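Local structure of multiheme cytochrome cf (Carboxydothermus ferrireducens DSM 11255, 6QVM) at residues 100-105 against 125-130; 131-136 against 169-174; 138-143 against 207-212; 178-183 against 199-204. The protein probably acts as an extracellular undecaheme Fe(III) reductase, inserted in the S-layer, that passes electrons to insoluble substrates. All coordinates share one frame; numbering follows the deposited sequence.

In the fold
All four contacts lie in one helical module, some 39 to 49 Å between their centres and that of the chain, consistent with the S-layer-binding part of this modular cytochrome. Helix 129-139 runs through contacts 1, 2 and 3, and helix 199-212 joins contacts 3 and 4. Contact 2 is the buried one, a crossing of two helices made of alanine, leucine and tryptophan. Contacts 1 and 3 are partly buried: the first depends on backbone hydrogen bonds just before two helices, the second on apolar side chains bordered by lysines. Contact 4, at the surface, mixes a buried leucine with charged side chains. Leu136, Tyr179 and Val209 link contacts 2, 3 and 4, while Ile127 and the Glu102-Arg131 salt bridge tie contact 1 to contact 2.

Contact 1. Residues 100-105 against 125-130; sequences LTEANV and GNITKQ
Thr101 and Asn126 pair their backbones in a single beta bridge, CA to CA 4.0 Å, in a helical module consistent with an S-layer-binding domain of the SLH kind. The flanking residues supply the bonds: Ile127 N donates to Leu100 O at 3.0 Å, and Glu102 N to Gly125 O at 2.9 Å with a nearly straight N-H...O angle of 177°. Ile127 is the most deeply involved side chain. Its CG1 is anti to the backbone N (chi1 -180°), which leaves CG2 between N and the carbonyl carbon, 3.2 Å from Leu100 O. The same methyl meets Val105 CG2 at 4.2 Å, the two side chains crossing at about a right angle. On the other flank Glu102 lays CG against Gly125 O at 3.4 Å and carries its carboxylate onward to a salt bridge with Arg131. A water joins Asn126 O and Thr128 N; its approach to Glu102 is too short to be trusted. Thr101 and Thr128 each occupy the N-cap position of a helix, and the hydroxyl of the first is placed for the role: Thr101 OG1 accepts from Asn104 N at 2.8 Å.

Contact 2. Residues 131-136 against 169-174; sequences RLAYFL and KALVWA
Ala133 sits at the point where helices 131-136 and 169-174 cross, its CB aimed at the other segment. The axes approach to 8.1 Å at an angle of 81°, a closeness that small side chains allow. Ala133 CB lies 3.6 Å from Leu171 CA and 3.8 Å from Leu171 CD1, so the methyl rests on backbone as well as side chain, and Ala174 CB comes up to it at 4.2 Å. In return Ala170 CB meets Ala133 O at 3.7 Å. Trp173 buries the next largest area. Its CG is anti to the backbone N (chi1 160°), and the indole beyond it presents the edge of its six-membered ring to segment 131-136: CH2 lies 3.9 Å from Leu136 O, and Ala133 O also sits near the ring plane at this edge. Leu136 completes the trio, its CG 4.3 Å from Trp173 CH2. Between the two segments the contact is packing, of methyls and of carbonyl oxygens at a ring edge, and helix 199-212 adds Ala205 and Val209 against Leu136. Such a nearly perpendicular, alanine-lined crossing joins two helices of the compact helical module, consistent with SLH-type domains, which anchor surface proteins to the cell wall.

Contact 3. Residues 138-143 against 207-212; sequences VALKAQ and NAVQAK
Leu140 drives one methyl into the face of helix 207-212. Its CD2 touches Val209 CA at 3.8 Å and, on the following turn, Lys212 CD at the same 3.8 Å, with Ala208 O also close by. The side chain starts with CG beside the backbone N, anti to the carbonyl carbon (chi1 -69°), and although its CB does not point at the helix, the branch beyond it does the touching. Val209 answers from the helix with CG2, which lies 4.0 Å from Ala139 CB and 4.1 Å from Leu140 CD2, so this one methyl serves two neighbours. Phe109 from helix 102-113 packs on both Ala139 and Val209 and closes the inner side, while Tyr179 lies against Leu140 and Ala208. The packed residues sit at the C-terminal end of helix 129-139, which finishes in a Schellman motif: Lys141 takes positive phi (47°) and two bonds return into the last turn. There the chain leaves the helix, and the contact changes in kind. Lys212 stretches its methylenes across Leu140, the two side chains crossing obliquely, and brings CE to 3.7 Å from Leu140 O. Its aliphatic part does the covering, while the chain bends at its last torsion (chi4 67°). Beside it the exposed Lys141 crosses at about a right angle, CE to CE 4.2 Å. The two ammonium groups, Lys141 NZ and Lys212 NZ, stay 5.4 Å apart, a like-charge pair that solvent would be expected to screen at this edge.

Contact 4. Residues 178-183 against 199-204; sequences GYLSAR and RTEVVK
Leu180 and Glu201 provide the van der Waals part of the contact. Leu180 CD2 lies 3.9 Å from Glu201 CB and 3.8 Å from Glu201 OE2; the two side chains cross at about a right angle, the methyl touching both the CB and the carboxylate end of the acid. Leu180, itself buried, is also packed against Leu132 and Ala133 of helix 129-139 and Leu171 and Ala174 of helix 165-176. The polar part belongs to Lys204, one turn further along helix 199-212. Its CG is anti to the backbone N (chi1 -171°), and the chain bends at chi2 and again at chi4 to bring the ammonium group over the loop backbone. Lys204 NZ stands 2.5 Å from Gly178 O, too short a separation to be taken at face value, and 3.6 Å from Tyr179 O; Lys204 CG passes 4.0 Å from Tyr179 O. The third element is the backbone turn that offers these carbonyls: Gly178 ends helix 165-176 in a Schellman motif, with phi at 82°, which favours glycine. Glu201 OE2 has a further, weak and long ion pair with Lys129 NZ, which also donates to Ser181 O. If the Lys204 ammonium lies near this helix end, its charge would be expected to favour the C-terminal carbonyls, though the short separation leaves its exact place doubtful, while the carboxylate of Glu201 lies at the border between the buried leucine and the charged surface.

Contact 1. Residues 100-105 against 125-130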
# COMPACT_ATOMS: atom_id res chain seq x y z
N LEU A 100 -22.46 13.08 33.87
CA LEU A 100 -22.92 11.76 34.30
C LEU A 100 -24.34 11.50 33.79
O LEU A 100 -25.29 11.28 34.55
CB LEU A 100 -22.85 11.64 35.82
CG LEU A 100 -21.46 11.58 36.45
CD1 LEU A 100 -21.58 11.56 37.96
CD2 LEU A 100 -20.71 10.35 35.95
N THR A 101 -24.47 11.53 32.47
CA THR A 101 -25.74 11.19 31.84
C THR A 101 -25.84 9.68 31.64
O THR A 101 -24.83 8.96 31.62
CB THR A 101 -25.87 11.89 30.49
OG1 THR A 101 -25.01 11.25 29.54
CG2 THR A 101 -25.49 13.36 30.61
N GLU A 102 -27.08 9.21 31.50
CA GLU A 102 -27.28 7.83 31.08
C GLU A 102 -26.57 7.56 29.77
O GLU A 102 -26.01 6.47 29.56
CB GLU A 102 -28.77 7.52 30.95
CG GLU A 102 -29.55 7.65 32.22
CD GLU A 102 -30.91 6.97 32.10
OE1 GLU A 102 -31.44 6.52 33.14
OE2 GLU A 102 -31.43 6.90 30.97
N ALA A 103 -26.56 8.54 28.87
CA ALA A 103 -25.92 8.39 27.57
C ALA A 103 -24.43 8.11 27.71
O ALA A 103 -23.91 7.12 27.17
CB ALA A 103 -26.17 9.64 26.72
N ASN A 104 -23.72 8.96 28.46
CA ASN A 104 -22.28 8.79 28.62
C ASN A 104 -21.95 7.46 29.29
O ASN A 104 -20.97 6.80 28.91
CB ASN A 104 -21.69 9.95 29.42
CG ASN A 104 -21.63 11.23 28.63
OD1 ASN A 104 -21.66 11.22 27.40
ND2 ASN A 104 -21.54 12.35 29.33
N VAL A 105 -22.75 7.05 30.27
CA VAL A 105 -22.50 5.77 30.94
C VAL A 105 -22.68 4.61 29.97
O VAL A 105 -21.88 3.68 29.94
CB VAL A 105 -23.40 5.63 32.18
CG1 VAL A 105 -23.21 4.27 32.82
CG2 VAL A 105 -23.10 6.74 33.18
N GLY A 125 -31.70 11.67 30.61
CA GLY A 125 -31.46 12.23 31.93
C GLY A 125 -30.13 11.79 32.52
O GLY A 125 -29.36 11.03 31.93
N ASN A 126 -29.87 12.29 33.72
CA ASN A 126 -28.67 11.92 34.45
C ASN A 126 -28.87 10.59 35.17
O ASN A 126 -29.98 10.22 35.55
CB ASN A 126 -28.28 13.02 35.44
CG ASN A 126 -27.95 14.33 34.74
OD1 ASN A 126 -28.03 14.42 33.52
ND2 ASN A 126 -27.60 15.35 35.52
N ILE A 127 -27.76 9.86 35.33
CA ILE A 127 -27.82 8.48 35.79
C ILE A 127 -28.22 8.43 37.26
O ILE A 127 -27.73 9.19 38.10
CB ILE A 127 -26.46 7.79 35.56
CG1 ILE A 127 -26.50 6.34 36.02
CG2 ILE A 127 -25.33 8.55 36.24
CD1 ILE A 127 -26.90 5.37 34.94
N THR A 128 -29.13 7.51 37.58
CA THR A 128 -29.53 7.26 38.96
C THR A 128 -28.95 5.94 39.44
O THR A 128 -28.51 5.10 38.64
CB THR A 128 -31.06 7.25 39.11
OG1 THR A 128 -31.62 6.15 38.38
CG2 THR A 128 -31.66 8.56 38.60
N LYS A 129 -28.97 5.76 40.76
CA LYS A 129 -28.37 4.59 41.38
C LYS A 129 -29.02 3.30 40.89
O LYS A 129 -28.34 2.27 40.79
CB LYS A 129 -28.47 4.71 42.90
CG LYS A 129 -27.69 3.69 43.69
CD LYS A 129 -27.29 4.28 45.03
CE LYS A 129 -26.73 3.25 45.98
NZ LYS A 129 -26.31 3.91 47.25
N GLN A 130 -30.31 3.33 40.57
CA GLN A 130 -30.98 2.10 40.17
C GLN A 130 -30.71 1.77 38.71
O GLN A 130 -30.58 0.60 38.36
CB GLN A 130 -32.49 2.20 40.43
CG GLN A 130 -33.23 3.22 39.58
CD GLN A 130 -34.71 3.25 39.87
OE1 GLN A 130 -35.40 2.24 39.77
NE2 GLN A 130 -35.20 4.42 40.26
O HOH W 1 -30.99 7.34 35.39

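Contact 2. Residues 131-136 against 169-174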
# COMPACT_ATOMS: atom_id res chain seq x y z
N ARG A 131 -30.61 2.78 37.84
CA ARG A 131 -30.34 2.47 36.44
C ARG A 131 -28.85 2.26 36.19
O ARG A 131 -28.49 1.62 35.20
CB ARG A 131 -30.92 3.54 35.53
CG ARG A 131 -32.24 3.07 34.92
CD ARG A 131 -32.95 4.08 34.06
NE ARG A 131 -32.50 4.10 32.66
CZ ARG A 131 -32.61 3.08 31.81
NH1 ARG A 131 -32.19 3.20 30.56
NH2 ARG A 131 -33.14 1.93 32.20
N LEU A 132 -27.98 2.77 37.06
CA LEU A 132 -26.59 2.34 37.03
C LEU A 132 -26.48 0.86 37.33
O LEU A 132 -25.70 0.14 36.69
CB LEU A 132 -25.75 3.15 38.02
CG LEU A 132 -24.31 2.66 38.19
CD1 LEU A 132 -23.52 2.84 36.90
CD2 LEU A 132 -23.62 3.37 39.35
N ALA A 133 -27.25 0.37 38.30
CA ALA A 133 -27.25 -1.06 38.61
C ALA A 133 -27.80 -1.87 37.44
O ALA A 133 -27.37 -3.01 37.22
CB ALA A 133 -28.06 -1.33 39.87
N TYR A 134 -28.74 -1.31 36.68
CA TYR A 134 -29.27 -1.99 35.50
C TYR A 134 -28.23 -2.04 34.39
O TYR A 134 -27.90 -3.11 33.88
CB TYR A 134 -30.54 -1.29 35.04
CG TYR A 134 -31.15 -1.83 33.76
CD1 TYR A 134 -31.64 -3.13 33.70
CD2 TYR A 134 -31.25 -1.03 32.63
CE1 TYR A 134 -32.21 -3.62 32.53
CE2 TYR A 134 -31.82 -1.51 31.46
CZ TYR A 134 -32.29 -2.80 31.42
OH TYR A 134 -32.85 -3.28 30.26
N PHE A 135 -27.70 -0.87 34.00
CA PHE A 135 -26.66 -0.81 32.99
C PHE A 135 -25.49 -1.72 33.35
O PHE A 135 -24.88 -2.34 32.48
CB PHE A 135 -26.16 0.62 32.80
CG PHE A 135 -27.17 1.55 32.23
CD1 PHE A 135 -28.19 1.09 31.42
CD2 PHE A 135 -27.10 2.91 32.50
CE1 PHE A 135 -29.13 1.96 30.89
CE2 PHE A 135 -28.04 3.79 31.97
CZ PHE A 135 -29.05 3.31 31.17
N LEU A 136 -25.17 -1.80 34.65
CA LEU A 136 -24.08 -2.67 35.08
C LEU A 136 -24.42 -4.14 34.87
O LEU A 136 -23.52 -4.95 34.59
CB LEU A 136 -23.77 -2.42 36.55
CG LEU A 136 -22.48 -3.07 37.07
CD1 LEU A 136 -21.28 -2.58 36.27
CD2 LEU A 136 -22.31 -2.77 38.54
N LYS A 169 -34.14 -6.29 41.22
CA LYS A 169 -33.22 -7.39 41.49
C LYS A 169 -31.78 -7.01 41.17
O LYS A 169 -30.85 -7.45 41.85
CB LYS A 169 -33.64 -8.62 40.70
CG LYS A 169 -35.10 -8.61 40.26
CD LYS A 169 -35.57 -10.00 39.89
CE LYS A 169 -35.80 -10.84 41.12
NZ LYS A 169 -35.94 -12.28 40.79
N ALA A 170 -31.59 -6.18 40.14
CA ALA A 170 -30.24 -5.77 39.76
C ALA A 170 -29.59 -4.93 40.85
O ALA A 170 -28.40 -5.08 41.15
CB ALA A 170 -30.28 -5.00 38.44
N LEU A 171 -30.37 -4.03 41.46
CA LEU A 171 -29.82 -3.16 42.49
C LEU A 171 -29.36 -3.95 43.71
O LEU A 171 -28.41 -3.54 44.38
CB LEU A 171 -30.86 -2.11 42.88
CG LEU A 171 -30.46 -0.96 43.81
CD1 LEU A 171 -29.21 -0.26 43.32
CD2 LEU A 171 -31.61 0.03 43.90
N VAL A 172 -30.02 -5.07 44.00
CA VAL A 172 -29.61 -5.89 45.14
C VAL A 172 -28.41 -6.76 44.77
O VAL A 172 -27.49 -6.95 45.58
CB VAL A 172 -30.81 -6.73 45.63
CG1 VAL A 172 -30.41 -7.57 46.83
CG2 VAL A 172 -31.98 -5.83 45.96
N TRP A 173 -28.41 -7.32 43.56
CA TRP A 173 -27.24 -8.05 43.07
C TRP A 173 -26.00 -7.17 43.13
O TRP A 173 -24.93 -7.61 43.58
CB TRP A 173 -27.49 -8.53 41.63
CG TRP A 173 -26.22 -8.84 40.88
CD1 TRP A 173 -25.43 -9.94 41.04
CD2 TRP A 173 -25.61 -8.05 39.86
NE1 TRP A 173 -24.36 -9.88 40.17
CE2 TRP A 173 -24.45 -8.73 39.44
CE3 TRP A 173 -25.94 -6.82 39.25
CZ2 TRP A 173 -23.62 -8.23 38.44
CZ3 TRP A 173 -25.11 -6.33 38.26
CH2 TRP A 173 -23.96 -7.03 37.87
N ALA A 174 -26.13 -5.92 42.69
CA ALA A 174 -24.98 -5.02 42.67
C ALA A 174 -24.47 -4.71 44.08
O ALA A 174 -23.28 -4.43 44.25
CB ALA A 174 -25.35 -3.72 41.95

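Contact 3. Residues 138-143 against 207-212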
# COMPACT_ATOMS: atom_id res chain seq x y z
N VAL A 138 -26.42 -5.34 32.39
CA VAL A 138 -26.26 -5.53 30.94
C VAL A 138 -24.78 -5.67 30.60
O VAL A 138 -24.35 -6.66 29.99
CB VAL A 138 -26.89 -4.37 30.16
CG1 VAL A 138 -26.69 -4.57 28.67
CG2 VAL A 138 -28.36 -4.23 30.51
N ALA A 139 -23.98 -4.69 31.01
CA ALA A 139 -22.58 -4.65 30.61
C ALA A 139 -21.82 -5.86 31.14
O ALA A 139 -20.95 -6.40 30.44
CB ALA A 139 -21.93 -3.35 31.08
N LEU A 140 -22.10 -6.29 32.37
CA LEU A 140 -21.47 -7.50 32.88
C LEU A 140 -22.16 -8.77 32.39
O LEU A 140 -21.75 -9.87 32.78
CB LEU A 140 -21.44 -7.50 34.41
CG LEU A 140 -20.51 -6.47 35.06
CD1 LEU A 140 -20.16 -6.89 36.48
CD2 LEU A 140 -19.25 -6.30 34.22
N LYS A 141 -23.18 -8.64 31.55
CA LYS A 141 -23.92 -9.76 30.97
C LYS A 141 -24.29 -10.77 32.06
O LYS A 141 -23.99 -11.97 31.98
CB LYS A 141 -23.12 -10.41 29.84
CG LYS A 141 -22.81 -9.48 28.68
CD LYS A 141 -22.07 -10.20 27.58
CE LYS A 141 -20.83 -10.91 28.10
NZ LYS A 141 -19.87 -11.22 27.01
N ALA A 142 -24.95 -10.26 33.09
CA ALA A 142 -25.25 -11.02 34.29
C ALA A 142 -26.75 -11.14 34.53
O ALA A 142 -27.19 -11.23 35.68
CB ALA A 142 -24.56 -10.40 35.51
N GLN A 143 -27.54 -11.16 33.45
CA GLN A 143 -28.99 -11.24 33.60
C GLN A 143 -29.41 -12.53 34.31
O GLN A 143 -30.45 -12.55 34.97
CB GLN A 143 -29.68 -11.14 32.24
CG GLN A 143 -29.71 -9.74 31.64
CD GLN A 143 -28.52 -9.47 30.73
OE1 GLN A 143 -27.48 -10.10 30.85
NE2 GLN A 143 -28.69 -8.52 29.81
N ASN A 207 -15.07 0.46 36.68
CA ASN A 207 -13.90 -0.36 36.96
C ASN A 207 -14.26 -1.85 36.94
O ASN A 207 -13.45 -2.68 36.49
CB ASN A 207 -13.29 0.03 38.31
CG ASN A 207 -12.64 1.40 38.27
OD1 ASN A 207 -12.35 1.93 37.19
ND2 ASN A 207 -12.42 1.98 39.44
N ALA A 208 -15.44 -2.20 37.43
CA ALA A 208 -15.87 -3.60 37.40
C ALA A 208 -16.11 -4.08 35.97
O ALA A 208 -15.85 -5.25 35.66
CB ALA A 208 -17.13 -3.78 38.24
N VAL A 209 -16.59 -3.20 35.09
CA VAL A 209 -16.70 -3.53 33.68
C VAL A 209 -15.31 -3.69 33.07
O VAL A 209 -15.05 -4.62 32.29
CB VAL A 209 -17.52 -2.47 32.93
CG1 VAL A 209 -17.62 -2.82 31.46
CG2 VAL A 209 -18.90 -2.32 33.55
N GLN A 210 -14.38 -2.80 33.42
CA GLN A 210 -13.02 -2.89 32.91
C GLN A 210 -12.30 -4.13 33.42
O GLN A 210 -11.43 -4.67 32.73
CB GLN A 210 -12.23 -1.63 33.27
CG GLN A 210 -12.44 -0.47 32.32
CD GLN A 210 -11.68 0.77 32.75
OE1 GLN A 210 -11.75 1.19 33.91
NE2 GLN A 210 -10.93 1.36 31.82
N ALA A 211 -12.63 -4.58 34.63
CA ALA A 211 -12.01 -5.79 35.16
C ALA A 211 -12.46 -7.02 34.38
O ALA A 211 -11.67 -7.95 34.17
CB ALA A 211 -12.32 -5.94 36.65
N LYS A 212 -13.73 -7.05 33.96
CA LYS A 212 -14.24 -8.20 33.23
C LYS A 212 -13.74 -8.25 31.79
O LYS A 212 -13.53 -9.35 31.26
CB LYS A 212 -15.77 -8.20 33.25
CG LYS A 212 -16.38 -9.46 32.66
CD LYS A 212 -17.84 -9.28 32.29
CE LYS A 212 -18.32 -10.42 31.40
NZ LYS A 212 -18.36 -11.72 32.12

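Contact 4. Residues 178-183 against 199-204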
# COMPACT_ATOMS: atom_id res chain seq x y z
N GLY A 178 -21.02 -5.90 45.86
CA GLY A 178 -20.16 -4.81 46.30
C GLY A 178 -19.92 -3.72 45.28
O GLY A 178 -19.11 -2.83 45.53
N TYR A 179 -20.61 -3.76 44.13
CA TYR A 179 -20.45 -2.69 43.14
C TYR A 179 -21.09 -1.39 43.61
O TYR A 179 -20.57 -0.31 43.35
CB TYR A 179 -21.04 -3.14 41.81
CG TYR A 179 -20.43 -4.40 41.25
CD1 TYR A 179 -19.07 -4.64 41.35
CD2 TYR A 179 -21.22 -5.36 40.63
CE1 TYR A 179 -18.51 -5.80 40.84
CE2 TYR A 179 -20.68 -6.52 40.12
CZ TYR A 179 -19.32 -6.74 40.23
OH TYR A 179 -18.77 -7.89 39.72
N LEU A 180 -22.23 -1.49 44.29
CA LEU A 180 -22.88 -0.36 44.94
C LEU A 180 -23.09 -0.70 46.41
O LEU A 180 -23.00 -1.86 46.82
CB LEU A 180 -24.21 -0.02 44.27
CG LEU A 180 -24.17 0.46 42.82
CD1 LEU A 180 -25.50 0.21 42.12
CD2 LEU A 180 -23.80 1.94 42.75
N SER A 181 -23.41 0.31 47.21
CA SER A 181 -23.53 0.13 48.65
C SER A 181 -24.94 0.45 49.11
O SER A 181 -25.72 1.12 48.41
CB SER A 181 -22.53 1.01 49.40
OG SER A 181 -22.76 2.39 49.14
N ALA A 182 -25.27 -0.05 50.29
CA ALA A 182 -26.46 0.35 51.02
C ALA A 182 -26.03 1.18 52.23
O ALA A 182 -24.85 1.29 52.55
CB ALA A 182 -27.27 -0.86 51.46
N ARG A 183 -27.01 1.77 52.91
CA ARG A 183 -26.75 2.50 54.14
C ARG A 183 -27.64 1.97 55.25
O ARG A 183 -28.81 1.64 55.03
CB ARG A 183 -26.97 4.01 53.97
CG ARG A 183 -28.10 4.39 53.08
CD ARG A 183 -28.23 5.93 52.97
NE ARG A 183 -28.85 6.45 54.18
CZ ARG A 183 -30.16 6.66 54.31
NH1 ARG A 183 -30.63 7.11 55.47
NH2 ARG A 183 -31.01 6.34 53.33
N ARG A 199 -20.29 10.36 41.03
CA ARG A 199 -19.15 10.02 40.19
C ARG A 199 -18.38 8.82 40.73
O ARG A 199 -17.97 7.94 39.97
CB ARG A 199 -18.25 11.25 40.06
CG ARG A 199 -17.01 11.04 39.21
CD ARG A 199 -16.60 12.29 38.47
NE ARG A 199 -17.05 12.22 37.08
CZ ARG A 199 -17.76 13.16 36.45
NH1 ARG A 199 -18.12 14.27 37.07
NH2 ARG A 199 -18.10 12.99 35.17
N THR A 200 -18.19 8.78 42.05
CA THR A 200 -17.48 7.67 42.68
C THR A 200 -18.15 6.34 42.39
O THR A 200 -17.48 5.34 42.09
CB THR A 200 -17.39 7.91 44.19
OG1 THR A 200 -16.52 9.01 44.46
CG2 THR A 200 -16.88 6.66 44.92
N GLU A 201 -19.49 6.31 42.43
CA GLU A 201 -20.21 5.06 42.21
C GLU A 201 -20.19 4.65 40.74
O GLU A 201 -20.10 3.46 40.43
CB GLU A 201 -21.64 5.18 42.73
CG GLU A 201 -21.70 5.35 44.24
CD GLU A 201 -23.13 5.46 44.76
OE1 GLU A 201 -23.82 6.44 44.39
OE2 GLU A 201 -23.56 4.55 45.50
N VAL A 202 -20.29 5.62 39.83
CA VAL A 202 -20.17 5.33 38.40
C VAL A 202 -18.79 4.75 38.09
O VAL A 202 -18.67 3.74 37.40
CB VAL A 202 -20.44 6.60 37.57
CG1 VAL A 202 -20.14 6.35 36.11
CG2 VAL A 202 -21.88 7.05 37.75
N VAL A 203 -17.74 5.39 38.62
CA VAL A 203 -16.38 4.94 38.34
C VAL A 203 -16.12 3.58 38.95
O VAL A 203 -15.47 2.72 38.34
CB VAL A 203 -15.38 6.00 38.82
CG1 VAL A 203 -13.97 5.42 38.90
CG2 VAL A 203 -15.41 7.21 37.91
N LYS A 204 -16.64 3.34 40.16
CA LYS A 204 -16.50 2.02 40.76
C LYS A 204 -17.22 0.96 39.94
O LYS A 204 -16.78 -0.20 39.88
CB LYS A 204 -17.01 2.05 42.20
CG LYS A 204 -16.72 0.79 43.02
CD LYS A 204 -16.52 1.13 44.48
CE LYS A 204 -16.37 -0.12 45.32
NZ LYS A 204 -17.65 -0.86 45.43